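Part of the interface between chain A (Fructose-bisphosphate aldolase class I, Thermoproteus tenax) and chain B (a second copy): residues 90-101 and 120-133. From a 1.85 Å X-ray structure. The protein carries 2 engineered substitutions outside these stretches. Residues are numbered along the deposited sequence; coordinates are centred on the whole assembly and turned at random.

Chain A 90-101: PVSVANCSVEEA
Chain B 120-133: EWKMFEELARIKRD

How does the chain A segment lie against chain B? B:Glu120 to B:Asp133 is continuous helix; the opposing segment is extended through A:Ala94, then turns at A:Asn95 (phi/psi -108/5) and enters a helix at A:Val98. Both run the same way: CA atoms pair A:Val93 with B:Trp121 (6.0 Å), A:Asn95 with B:Ala128 (4.4 Å) and A:Glu100 with B:Arg132 (7.9 Å). No direct hydrogen bond crosses, and 555 Å² is buried.

What packs at the first end? A:Val91 (chi1 p) and A:Val93 (chi1 m) point toward the helix, while A:Ser92 between them points away, as extended backbone alternates. A:Val91 CG1 lies 3.9 Å from B:Trp121 CD1, oblique to the ring. A:Val93 CG1 is 3.9 Å from B:Trp121 CB, and its CG2 is 4.0 Å from B:Phe124 CB; B:Trp121 (p, chi2 -96°) and B:Phe124 (m) then lead their rings away. Water 1 donates to A:Val91 O (2.9 Å) and B:Glu120 OE2 (2.7 Å).

Why can the two backbones come closest at B:Ala128? Its side chain ends at CB, which sits 3.4 Å from A:Asn95 O. A:Asn95 (p, chi2 66°) points sideways, its ND2 bonded elsewhere in the structure.

What shapes the charged end? A:Ser97 (p) caps the helix: its OG accepts from A:Glu100 N (3.1 Å) and donates to A:Glu100 OE1 (2.8 Å), which also accepts from A:Ser97 N (3.0 Å). This holds A:Glu100 (m, t, chi3 -70°) folded back, over one face of the extended B:Arg132 (t, t, t) guanidinium; OE1 is 4.1 Å from B:Arg132 NE, a proximity of charges only. Extended A:Glu99 (t, t) instead reaches the guanidinium edge, where its OE1 forms a salt bridge with B:Arg132 NH1 (3.1 Å). Water 2 donates to A:Glu100 OE1 (2.6 Å) and, weakly, to B:Ala128 O (2.9 Å).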

# COMPACT_ATOMS: atom_id res chain seq x y z
N PRO A 90 -1.95 10.44 13.99
CA PRO A 90 -1.60 11.58 13.15
C PRO A 90 -0.83 11.22 11.88
O PRO A 90 0.20 10.52 11.91
CB PRO A 90 -0.70 12.43 14.05
CG PRO A 90 -0.78 11.86 15.36
CD PRO A 90 -1.51 10.62 15.37
N VAL A 91 -1.33 11.71 10.77
CA VAL A 91 -0.66 11.50 9.47
C VAL A 91 -0.96 12.67 8.52
O VAL A 91 -2.06 13.22 8.56
CB VAL A 91 -1.11 10.16 8.88
CG1 VAL A 91 -2.61 10.14 8.55
CG2 VAL A 91 -0.24 9.79 7.69
N SER A 92 0.04 13.04 7.73
CA SER A 92 -0.03 14.16 6.78
C SER A 92 0.75 13.74 5.56
O SER A 92 1.93 13.47 5.66
CB SER A 92 0.56 15.43 7.35
OG SER A 92 0.36 16.55 6.50
N VAL A 93 0.07 13.60 4.43
CA VAL A 93 0.73 13.13 3.22
C VAL A 93 0.90 14.27 2.22
O VAL A 93 0.08 15.23 2.19
CB VAL A 93 -0.04 11.98 2.56
CG1 VAL A 93 -0.17 10.83 3.49
CG2 VAL A 93 -1.38 12.44 2.05
N ALA A 94 1.90 14.12 1.36
CA ALA A 94 2.17 15.14 0.34
C ALA A 94 0.98 15.28 -0.61
O ALA A 94 0.43 14.27 -1.08
CB ALA A 94 3.42 14.79 -0.47
N ASN A 95 0.58 16.52 -0.86
CA ASN A 95 -0.40 16.86 -1.90
C ASN A 95 0.24 17.55 -3.11
O ASN A 95 -0.45 17.95 -4.04
CB ASN A 95 -1.51 17.74 -1.33
CG ASN A 95 -1.01 19.01 -0.75
OD1 ASN A 95 -0.50 19.86 -1.48
ND2 ASN A 95 -1.14 19.16 0.56
N CYS A 96 1.55 17.65 -3.10
CA CYS A 96 2.34 18.36 -4.12
C CYS A 96 3.75 17.74 -4.13
O CYS A 96 4.24 17.26 -3.11
CB CYS A 96 2.43 19.82 -3.70
SG CYS A 96 3.29 20.91 -4.83
N SER A 97 4.39 17.74 -5.29
CA SER A 97 5.76 17.23 -5.43
C SER A 97 6.76 18.37 -5.36
O SER A 97 6.41 19.52 -5.59
CB SER A 97 5.91 16.51 -6.77
OG SER A 97 5.80 17.42 -7.85
N VAL A 98 8.02 18.04 -5.13
CA VAL A 98 9.10 19.01 -5.17
C VAL A 98 9.17 19.66 -6.56
O VAL A 98 9.36 20.87 -6.69
CB VAL A 98 10.45 18.36 -4.77
CG1 VAL A 98 11.61 19.36 -5.00
CG2 VAL A 98 10.42 17.89 -3.27
N GLU A 99 9.07 18.85 -7.61
CA GLU A 99 9.11 19.39 -8.95
C GLU A 99 8.03 20.45 -9.17
O GLU A 99 8.29 21.50 -9.76
CB GLU A 99 8.99 18.27 -9.99
CG GLU A 99 9.02 18.78 -11.42
CD GLU A 99 9.01 17.70 -12.50
OE1 GLU A 99 9.29 16.53 -12.20
OE2 GLU A 99 8.78 18.06 -13.66
N GLU A 100 6.81 20.18 -8.70
CA GLU A 100 5.72 21.16 -8.84
C GLU A 100 6.00 22.38 -7.99
O GLU A 100 5.69 23.51 -8.40
CB GLU A 100 4.39 20.53 -8.43
CG GLU A 100 3.85 19.54 -9.46
CD GLU A 100 2.73 18.72 -8.88
OE1 GLU A 100 3.05 17.88 -8.00
OE2 GLU A 100 1.56 18.95 -9.29
N ALA A 101 6.60 22.19 -6.81
CA ALA A 101 6.99 23.32 -5.95
C ALA A 101 7.96 24.24 -6.67
O ALA A 101 7.83 25.47 -6.59
CB ALA A 101 7.58 22.84 -4.65
N GLU B 120 -8.72 10.25 5.05
CA GLU B 120 -8.50 11.53 4.38
C GLU B 120 -7.15 11.53 3.62
O GLU B 120 -7.08 11.99 2.46
CB GLU B 120 -8.68 12.75 5.31
CG GLU B 120 -7.51 13.19 6.11
CD GLU B 120 -7.61 14.59 6.76
OE1 GLU B 120 -8.72 15.24 6.94
OE2 GLU B 120 -6.51 14.99 7.18
N TRP B 121 -6.14 10.94 4.23
CA TRP B 121 -4.79 10.80 3.64
C TRP B 121 -4.79 10.09 2.27
O TRP B 121 -4.06 10.49 1.35
CB TRP B 121 -3.83 10.10 4.61
CG TRP B 121 -4.17 8.67 4.95
CD1 TRP B 121 -4.87 8.20 6.05
CD2 TRP B 121 -3.84 7.52 4.19
NE1 TRP B 121 -4.96 6.84 6.00
CE2 TRP B 121 -4.36 6.39 4.86
CE3 TRP B 121 -3.13 7.31 3.00
CZ2 TRP B 121 -4.22 5.12 4.38
CZ3 TRP B 121 -2.98 6.03 2.54
CH2 TRP B 121 -3.53 4.96 3.21
N LYS B 122 -5.61 9.05 2.12
CA LYS B 122 -5.71 8.30 0.86
C LYS B 122 -6.22 9.19 -0.27
O LYS B 122 -5.70 9.14 -1.39
CB LYS B 122 -6.58 7.07 1.02
CG LYS B 122 -6.58 6.11 -0.22
CD LYS B 122 -7.19 4.72 0.11
CE LYS B 122 -6.15 3.72 0.57
NZ LYS B 122 -5.16 3.38 -0.52
N MET B 123 -7.20 10.03 0.03
CA MET B 123 -7.76 10.88 -0.98
C MET B 123 -6.85 12.05 -1.29
O MET B 123 -6.77 12.46 -2.44
CB MET B 123 -9.16 11.34 -0.62
CG MET B 123 -10.16 10.17 -0.76
SD MET B 123 -11.71 10.47 0.11
CE MET B 123 -11.18 10.21 1.80
N PHE B 124 -6.15 12.55 -0.28
CA PHE B 124 -5.22 13.65 -0.49
C PHE B 124 -4.04 13.17 -1.33
O PHE B 124 -3.59 13.90 -2.23
CB PHE B 124 -4.71 14.25 0.81
CG PHE B 124 -5.76 14.99 1.62
CD1 PHE B 124 -7.01 15.34 1.10
CD2 PHE B 124 -5.45 15.42 2.89
CE1 PHE B 124 -7.95 15.99 1.88
CE2 PHE B 124 -6.41 16.11 3.67
CZ PHE B 124 -7.65 16.39 3.13
N GLU B 125 -3.55 11.95 -1.05
CA GLU B 125 -2.43 11.37 -1.80
C GLU B 125 -2.83 11.22 -3.28
O GLU B 125 -2.06 11.60 -4.18
CB GLU B 125 -2.03 10.04 -1.15
CG GLU B 125 -0.92 9.28 -1.82
CD GLU B 125 -0.67 7.95 -1.14
OE1 GLU B 125 -0.85 7.88 0.12
OE2 GLU B 125 -0.29 6.99 -1.88
N GLU B 126 -4.03 10.73 -3.55
CA GLU B 126 -4.47 10.53 -4.92
C GLU B 126 -4.77 11.85 -5.62
O GLU B 126 -4.44 12.03 -6.79
CB GLU B 126 -5.69 9.62 -4.97
CG GLU B 126 -6.10 9.27 -6.38
CD GLU B 126 -7.03 8.07 -6.41
OE1 GLU B 126 -8.13 8.18 -5.81
OE2 GLU B 126 -6.64 7.03 -7.03
N LEU B 127 -5.35 12.78 -4.90
CA LEU B 127 -5.67 14.09 -5.47
C LEU B 127 -4.39 14.78 -5.95
O LEU B 127 -4.40 15.45 -6.98
CB LEU B 127 -6.41 14.95 -4.45
CG LEU B 127 -6.85 16.37 -4.90
CD1 LEU B 127 -7.74 16.30 -6.16
CD2 LEU B 127 -7.61 17.09 -3.83
N ALA B 128 -3.28 14.55 -5.28
CA ALA B 128 -2.01 15.13 -5.67
C ALA B 128 -1.69 14.73 -7.10
O ALA B 128 -1.27 15.56 -7.90
CB ALA B 128 -0.88 14.68 -4.74
N ARG B 129 -1.87 13.45 -7.39
CA ARG B 129 -1.58 12.90 -8.71
C ARG B 129 -2.57 13.40 -9.77
O ARG B 129 -2.16 13.75 -10.88
CB ARG B 129 -1.59 11.36 -8.66
CG ARG B 129 -0.39 10.79 -7.90
CD ARG B 129 -0.17 9.29 -8.19
NE ARG B 129 -1.18 8.52 -7.48
CZ ARG B 129 -1.11 8.23 -6.17
NH1 ARG B 129 -0.06 8.64 -5.45
NH2 ARG B 129 -2.10 7.55 -5.58
N ILE B 130 -3.85 13.43 -9.41
CA ILE B 130 -4.92 13.97 -10.26
C ILE B 130 -4.74 15.45 -10.55
O ILE B 130 -4.92 15.87 -11.66
CB ILE B 130 -6.29 13.71 -9.62
CG1 ILE B 130 -6.60 12.20 -9.72
CG2 ILE B 130 -7.40 14.51 -10.30
CD1 ILE B 130 -7.65 11.83 -8.92
N LYS B 131 -4.36 16.23 -9.55
CA LYS B 131 -4.07 17.64 -9.75
C LYS B 131 -2.91 17.83 -10.72
O LYS B 131 -2.97 18.68 -11.63
CB LYS B 131 -3.78 18.31 -8.41
CG LYS B 131 -3.22 19.75 -8.47
CD LYS B 131 -4.15 20.77 -9.05
CE LYS B 131 -3.48 22.13 -9.20
NZ LYS B 131 -4.42 23.17 -9.67
N ARG B 132 -1.83 17.08 -10.52
CA ARG B 132 -0.67 17.20 -11.40
C ARG B 132 -1.08 16.88 -12.85
O ARG B 132 -0.67 17.56 -13.80
CB ARG B 132 0.44 16.28 -10.90
CG ARG B 132 1.74 16.45 -11.61
CD ARG B 132 2.80 15.57 -10.98
NE ARG B 132 4.14 15.94 -11.40
CZ ARG B 132 5.26 15.45 -10.86
NH1 ARG B 132 6.44 15.84 -11.32
NH2 ARG B 132 5.20 14.55 -9.89
N ASP B 133 -1.91 15.86 -13.02
CA ASP B 133 -2.37 15.44 -14.36
C ASP B 133 -3.32 16.48 -14.95
O ASP B 133 -3.32 16.70 -16.14
CB ASP B 133 -3.06 14.08 -14.32
CG ASP B 133 -2.12 12.90 -14.34
OD1 ASP B 133 -0.90 13.05 -14.63
OD2 ASP B 133 -2.55 11.73 -14.14
O HOH W 1 -4.46 13.21 6.95
O HOH W 2 1.46 16.11 -7.05